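Local coordinates for protein OBody AM3L15 (Pyrobaculum aerophilum, PDB 4GN5) that probably serves as an engineered OB-fold binding scaffold, derived from a nucleic acid binding domain, that holds a partner protein, at residues I12-V23 and T92-E100. Residues are numbered along the deposited sequence; the frame is centred on the assembly and turned at random.
Sequences ITPNLHGSEVVV and TGVEIFPSE
I96 reaches out from strand 95-98 and sets its CD1 methyl among three aliphatic side chains of segment 12-23. I96 CD1 lies 4.0 Å from I12 CG2 and 4.1 Å from V21 CG2. V23 CG1 is 4.2 Å from the same CD1. With CD1 anti to CA (chi2 166°), the branch is extended and the methyl stands well away from its own backbone. I12 meets it at about a right angle and turns the same CG2 to V94. V94 has two conformers; in the one described here, its CG2 lies 3.9 Å from I12 CG2 and its CG1 3.8 Å from P14 CD, where the buried cluster gives way to an exposed proline.

At E20 and S99 the contact is polar and looser. E20 OE2 and S99 OG stay 4.4 Å apart, too far for a direct bond; one water donates to E20 OE2 (3.1 Å) and is hydrogen-bonded to S99 OG (2.6 Å). Nearby E100, whose carboxylate is salt-bridged to K79, shares a classic bulge with S99 opposite that lysine.

Strands 20-24 and 95-98 both pair with strand 75-83, consistent with the curled sheet of an OB-fold barrel. The two segments make no direct hydrogen bond to each other, so aliphatic contact and one bridging water join them.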
ATOM      1  N   ILE A  12      -3.105 -10.543 -18.225  1.00 24.82           N
ATOM      2  CA  ILE A  12      -2.759 -10.981 -16.889  1.00 24.33           C
ATOM      3  C   ILE A  12      -4.054 -11.343 -16.147  1.00 26.81           C
ATOM      4  O   ILE A  12      -4.757 -10.470 -15.670  1.00 26.65           O
ATOM      5  CB  ILE A  12      -1.885  -9.962 -16.121  1.00 22.09           C
ATOM      6  CG1 ILE A  12      -0.640  -9.573 -16.952  1.00 26.77           C
ATOM      7  CG2 ILE A  12      -1.423 -10.593 -14.732  1.00 20.26           C
ATOM      8  CD1 ILE A  12       0.262 -10.818 -17.380  1.00 26.46           C
ATOM      9  N   THR A  13      -4.350 -12.643 -16.097  1.00 32.06           N
ATOM     10  CA  THR A  13      -5.588 -13.188 -15.516  1.00 25.26           C
ATOM     11  C   THR A  13      -5.282 -14.246 -14.412  1.00 31.72           C
ATOM     12  O   THR A  13      -4.134 -14.709 -14.281  1.00 31.00           O
ATOM     13  CB  THR A  13      -6.428 -13.877 -16.623  1.00 34.13           C
ATOM     14  OG1 THR A  13      -5.617 -14.883 -17.233  1.00 40.63           O
ATOM     15  CG2 THR A  13      -6.785 -12.944 -17.721  1.00 31.60           C
ATOM     16  N   PRO A  14      -6.289 -14.593 -13.586  1.00 28.34           N
ATOM     17  CA  PRO A  14      -5.999 -15.545 -12.509  1.00 30.92           C
ATOM     18  C   PRO A  14      -5.429 -16.909 -13.009  1.00 34.46           C
ATOM     19  O   PRO A  14      -4.588 -17.507 -12.296  1.00 34.36           O
ATOM     20  CB  PRO A  14      -7.366 -15.708 -11.808  1.00 29.80           C
ATOM     21  CG  PRO A  14      -7.936 -14.295 -11.916  1.00 26.24           C
ATOM     22  CD  PRO A  14      -7.551 -13.861 -13.345  1.00 27.83           C
ATOM     23  N   ASN A  15      -5.783 -17.309 -14.224  1.00 32.93           N
ATOM     24  CA  ASN A  15      -5.255 -18.513 -14.856  1.00 41.76           C
ATOM     25  C   ASN A  15      -3.754 -18.583 -14.911  1.00 42.75           C
ATOM     26  O   ASN A  15      -3.169 -19.659 -14.969  1.00 52.26           O
ATOM     27  CB  ASN A  15      -5.822 -18.648 -16.255  1.00 50.70           C
ATOM     28  CG  ASN A  15      -5.578 -20.002 -16.853  1.00 70.73           C
ATOM     29  OD1 ASN A  15      -5.905 -21.026 -16.260  1.00 79.50           O
ATOM     30  ND2 ASN A  15      -5.017 -20.028 -18.044  1.00 74.17           N
ATOM     31  N   LEU A  16      -3.119 -17.431 -14.834  1.00 34.88           N
ATOM     32  CA  LEU A  16      -1.671 -17.363 -14.945  1.00 33.02           C
ATOM     33  C   LEU A  16      -0.990 -17.534 -13.609  1.00 33.88           C
ATOM     34  O   LEU A  16       0.250 -17.400 -13.488  1.00 33.93           O
ATOM     35  CB  LEU A  16      -1.238 -16.058 -15.635  1.00 30.46           C
ATOM     36  CG  LEU A  16      -1.714 -15.856 -17.083  1.00 29.76           C
ATOM     37  CD1 LEU A  16      -1.115 -14.655 -17.779  1.00 28.62           C
ATOM     38  CD2 LEU A  16      -1.470 -17.161 -17.922  1.00 34.33           C
ATOM     39  N   HIS A  17      -1.790 -17.834 -12.589  1.00 32.79           N
ATOM     40  CA  HIS A  17      -1.266 -17.918 -11.225  1.00 32.70           C
ATOM     41  C   HIS A  17      -0.075 -18.869 -11.150  1.00 39.80           C
ATOM     42  O   HIS A  17      -0.150 -19.988 -11.627  1.00 41.72           O
ATOM     43  CB  HIS A  17      -2.346 -18.348 -10.232  1.00 34.27           C
ATOM     44  CG  HIS A  17      -1.800 -18.728  -8.889  1.00 41.01           C
ATOM     45  ND1 HIS A  17      -1.645 -17.821  -7.872  1.00 35.69           N
ATOM     46  CD2 HIS A  17      -1.356 -19.914  -8.399  1.00 45.88           C
ATOM     47  CE1 HIS A  17      -1.151 -18.426  -6.803  1.00 44.96           C
ATOM     48  NE2 HIS A  17      -0.955 -19.697  -7.100  1.00 47.35           N
ATOM     49  N   GLY A  18       1.031 -18.384 -10.590  1.00 36.59           N
ATOM     50  CA  GLY A  18       2.204 -19.213 -10.350  1.00 37.72           C
ATOM     51  C   GLY A  18       3.192 -19.208 -11.519  1.00 43.19           C
ATOM     52  O   GLY A  18       4.273 -19.801 -11.435  1.00 49.39           O
ATOM     53  N   SER A  19       2.836 -18.557 -12.618  1.00 41.97           N
ATOM     54  CA  SER A  19       3.762 -18.486 -13.759  1.00 42.93           C
ATOM     55  C   SER A  19       4.414 -17.117 -13.871  1.00 42.43           C
ATOM     56  O   SER A  19       3.919 -16.096 -13.331  1.00 37.17           O
ATOM     57  CB  SER A  19       3.062 -18.854 -15.046  1.00 41.58           C
ATOM     58  OG  SER A  19       2.156 -17.841 -15.374  1.00 38.36           O
ATOM     59  N   GLU A  20       5.537 -17.114 -14.568  1.00 37.12           N
ATOM     60  CA  GLU A  20       6.323 -15.940 -14.839  1.00 35.46           C
ATOM     61  C   GLU A  20       5.810 -15.264 -16.119  1.00 40.02           C
ATOM     62  O   GLU A  20       5.490 -15.915 -17.100  1.00 41.86           O
ATOM     63  CB  GLU A  20       7.799 -16.304 -14.958  1.00 41.86           C
ATOM     64  CG  GLU A  20       8.736 -15.173 -14.696  1.00 48.70           C
ATOM     65  CD  GLU A  20      10.162 -15.468 -14.994  1.00 53.67           C
ATOM     66  OE1 GLU A  20      10.460 -15.918 -16.103  1.00 52.98           O
ATOM     67  OE2 GLU A  20      11.005 -15.222 -14.137  1.00 55.69           O
ATOM     68  N   VAL A  21       5.667 -13.951 -16.056  1.00 27.79           N
ATOM     69  CA  VAL A  21       5.268 -13.127 -17.198  1.00 25.84           C
ATOM     70  C   VAL A  21       6.230 -11.975 -17.328  1.00 26.72           C
ATOM     71  O   VAL A  21       6.914 -11.613 -16.365  1.00 28.33           O
ATOM     72  CB  VAL A  21       3.887 -12.494 -16.964  1.00 32.29           C
ATOM     73  CG1 VAL A  21       2.816 -13.577 -16.941  1.00 35.36           C
ATOM     74  CG2 VAL A  21       3.877 -11.626 -15.618  1.00 33.56           C
ATOM     75  N   VAL A  22       6.284 -11.374 -18.518  1.00 26.68           N
ATOM     76  CA  VAL A  22       6.990 -10.125 -18.659  1.00 29.34           C
ATOM     77  C   VAL A  22       5.986  -9.136 -19.230  1.00 31.41           C
ATOM     78  O   VAL A  22       5.398  -9.402 -20.276  1.00 29.63           O
ATOM     79  CB  VAL A  22       8.274 -10.231 -19.556  1.00 31.64           C
ATOM     80  CG1 VAL A  22       8.914  -8.847 -19.760  1.00 35.58           C
ATOM     81  CG2 VAL A  22       9.305 -11.250 -18.991  1.00 25.89           C
ATOM     82  N   VAL A  23       5.773  -8.021 -18.523  1.00 25.66           N
ATOM     83  CA  VAL A  23       4.917  -6.968 -19.039  1.00 25.00           C
ATOM     84  C   VAL A  23       5.768  -5.760 -19.412  1.00 22.73           C
ATOM     85  O   VAL A  23       6.862  -5.568 -18.877  1.00 25.74           O
ATOM     86  CB  VAL A  23       3.744  -6.577 -18.072  1.00 19.15           C
ATOM     87  CG1 VAL A  23       2.812  -7.752 -17.881  1.00 25.26           C
ATOM     88  CG2 VAL A  23       4.283  -6.091 -16.705  1.00 23.48           C
ATOM     89  N   THR A  92      -8.195  -6.806  -6.667  1.00 20.09           N
ATOM     90  CA  THR A  92      -7.465  -6.638  -7.910  1.00 22.04           C
ATOM     91  C   THR A  92      -7.578  -7.827  -8.912  1.00 26.74           C
ATOM     92  O   THR A  92      -7.329  -7.653 -10.140  1.00 22.77           O
ATOM     93  CB  THR A  92      -6.012  -6.275  -7.694  1.00 24.61           C
ATOM     94  OG1 THR A  92      -5.335  -7.366  -7.069  1.00 20.34           O
ATOM     95  CG2 THR A  92      -5.844  -4.903  -6.860  1.00 19.37           C
ATOM     96  N   GLY A  93      -7.908  -9.026  -8.410  1.00 20.17           N
ATOM     97  CA  GLY A  93      -7.999 -10.227  -9.282  1.00 21.87           C
ATOM     98  C   GLY A  93      -6.624 -10.888  -9.546  1.00 21.25           C
ATOM     99  O   GLY A  93      -6.458 -12.137  -9.493  1.00 23.73           O
ATOM    100  N   VAL A  94      -5.630 -10.049  -9.790  0.93 19.29           N
ATOM    101  CA  VAL A  94      -4.275 -10.475  -9.967  0.93 17.66           C
ATOM    102  C   VAL A  94      -3.332  -9.523  -9.223  0.93 18.52           C
ATOM    103  O   VAL A  94      -3.687  -8.322  -8.963  0.93 16.23           O
ATOM    104  CB  VAL A  94      -3.888 -10.584 -11.499  0.93 19.34           C
ATOM    105  CG1 VAL A  94      -4.641 -11.765 -12.226  0.93 16.93           C
ATOM    106  CG2 VAL A  94      -4.145  -9.236 -12.281  0.93 15.65           C
ATOM    107  N   GLU A  95      -2.123 -10.015  -8.968  1.00 16.06           N
ATOM    108  CA  GLU A  95      -0.994  -9.227  -8.461  1.00 16.74           C
ATOM    109  C   GLU A  95       0.219  -9.808  -9.179  1.00 20.76           C
ATOM    110  O   GLU A  95       0.233 -11.001  -9.501  1.00 23.91           O
ATOM    111  CB  GLU A  95      -0.793  -9.470  -6.931  1.00 17.79           C
ATOM    112  CG  GLU A  95      -2.098  -9.199  -6.115  1.00 17.17           C
ATOM    113  CD  GLU A  95      -1.927  -9.376  -4.597  1.00 19.34           C
ATOM    114  OE1 GLU A  95      -2.732  -8.824  -3.842  1.00 18.58           O
ATOM    115  OE2 GLU A  95      -1.031 -10.111  -4.170  1.00 18.17           O
ATOM    116  N   ILE A  96       1.230  -8.978  -9.435  1.00 23.35           N
ATOM    117  CA  ILE A  96       2.496  -9.439 -10.006  1.00 23.95           C
ATOM    118  C   ILE A  96       3.554  -9.125  -8.955  1.00 22.84           C
ATOM    119  O   ILE A  96       3.675  -7.966  -8.510  1.00 20.95           O
ATOM    120  CB  ILE A  96       2.846  -8.776 -11.392  1.00 23.65           C
ATOM    121  CG1 ILE A  96       1.880  -9.265 -12.496  1.00 24.74           C
ATOM    122  CG2 ILE A  96       4.310  -9.093 -11.747  1.00 24.60           C
ATOM    123  CD1 ILE A  96       1.876  -8.486 -13.819  1.00 23.43           C
ATOM    124  N   PHE A  97       4.273 -10.164  -8.538  1.00 24.45           N
ATOM    125  CA  PHE A  97       5.461  -9.998  -7.723  1.00 26.47           C
ATOM    126  C   PHE A  97       6.736 -10.016  -8.575  1.00 30.61           C
ATOM    127  O   PHE A  97       7.117 -11.063  -9.132  1.00 30.12           O
ATOM    128  CB  PHE A  97       5.468 -11.015  -6.527  1.00 31.34           C
ATOM    129  CG  PHE A  97       4.450 -10.694  -5.482  1.00 26.98           C
ATOM    130  CD1 PHE A  97       4.772  -9.856  -4.400  1.00 29.30           C
ATOM    131  CD2 PHE A  97       3.145 -11.150  -5.586  1.00 28.91           C
ATOM    132  CE1 PHE A  97       3.863  -9.525  -3.463  1.00 26.90           C
ATOM    133  CE2 PHE A  97       2.197 -10.821  -4.626  1.00 30.63           C
ATOM    134  CZ  PHE A  97       2.543 -10.013  -3.545  1.00 29.43           C
ATOM    135  N   PRO A  98       7.399  -8.836  -8.703  1.00 32.42           N
ATOM    136  CA  PRO A  98       8.480  -8.701  -9.648  1.00 31.11           C
ATOM    137  C   PRO A  98       9.799  -9.339  -9.197  1.00 35.61           C
ATOM    138  O   PRO A  98      10.135  -9.353  -8.004  1.00 33.28           O
ATOM    139  CB  PRO A  98       8.663  -7.186  -9.752  1.00 29.35           C
ATOM    140  CG  PRO A  98       8.340  -6.691  -8.382  1.00 30.13           C
ATOM    141  CD  PRO A  98       7.193  -7.599  -7.922  1.00 29.07           C
ATOM    142  N   SER A  99      10.545  -9.806 -10.186  1.00 36.66           N
ATOM    143  CA  SER A  99      11.942 -10.116  -9.989  1.00 39.52           C
ATOM    144  C   SER A  99      12.851  -9.150 -10.760  1.00 34.75           C
ATOM    145  O   SER A  99      14.021  -8.957 -10.384  1.00 37.11           O
ATOM    146  CB  SER A  99      12.211 -11.541 -10.407  1.00 37.53           C
ATOM    147  OG  SER A  99      12.062 -11.656 -11.790  1.00 33.96           O
ATOM    148  N   GLU A 100      12.349  -8.553 -11.836  1.00 32.34           N
ATOM    149  CA  GLU A 100      13.137  -7.532 -12.545  1.00 36.62           C
ATOM    150  C   GLU A 100      12.273  -6.328 -12.889  1.00 33.20           C
ATOM    151  O   GLU A 100      11.135  -6.487 -13.330  1.00 30.14           O
ATOM    152  CB  GLU A 100      13.764  -8.064 -13.814  1.00 33.93           C
ATOM    153  CG  GLU A 100      14.517  -9.355 -13.660  1.00 37.80           C
ATOM    154  CD  GLU A 100      14.851 -10.008 -14.999  1.00 38.90           C
ATOM    155  OE1 GLU A 100      14.734  -9.357 -16.065  1.00 40.43           O
ATOM    156  OE2 GLU A 100      15.253 -11.194 -14.979  1.00 49.24           O
TER
HETATM  157  O   HOH W   1      10.187 -13.436 -11.793  0.85 21.61           O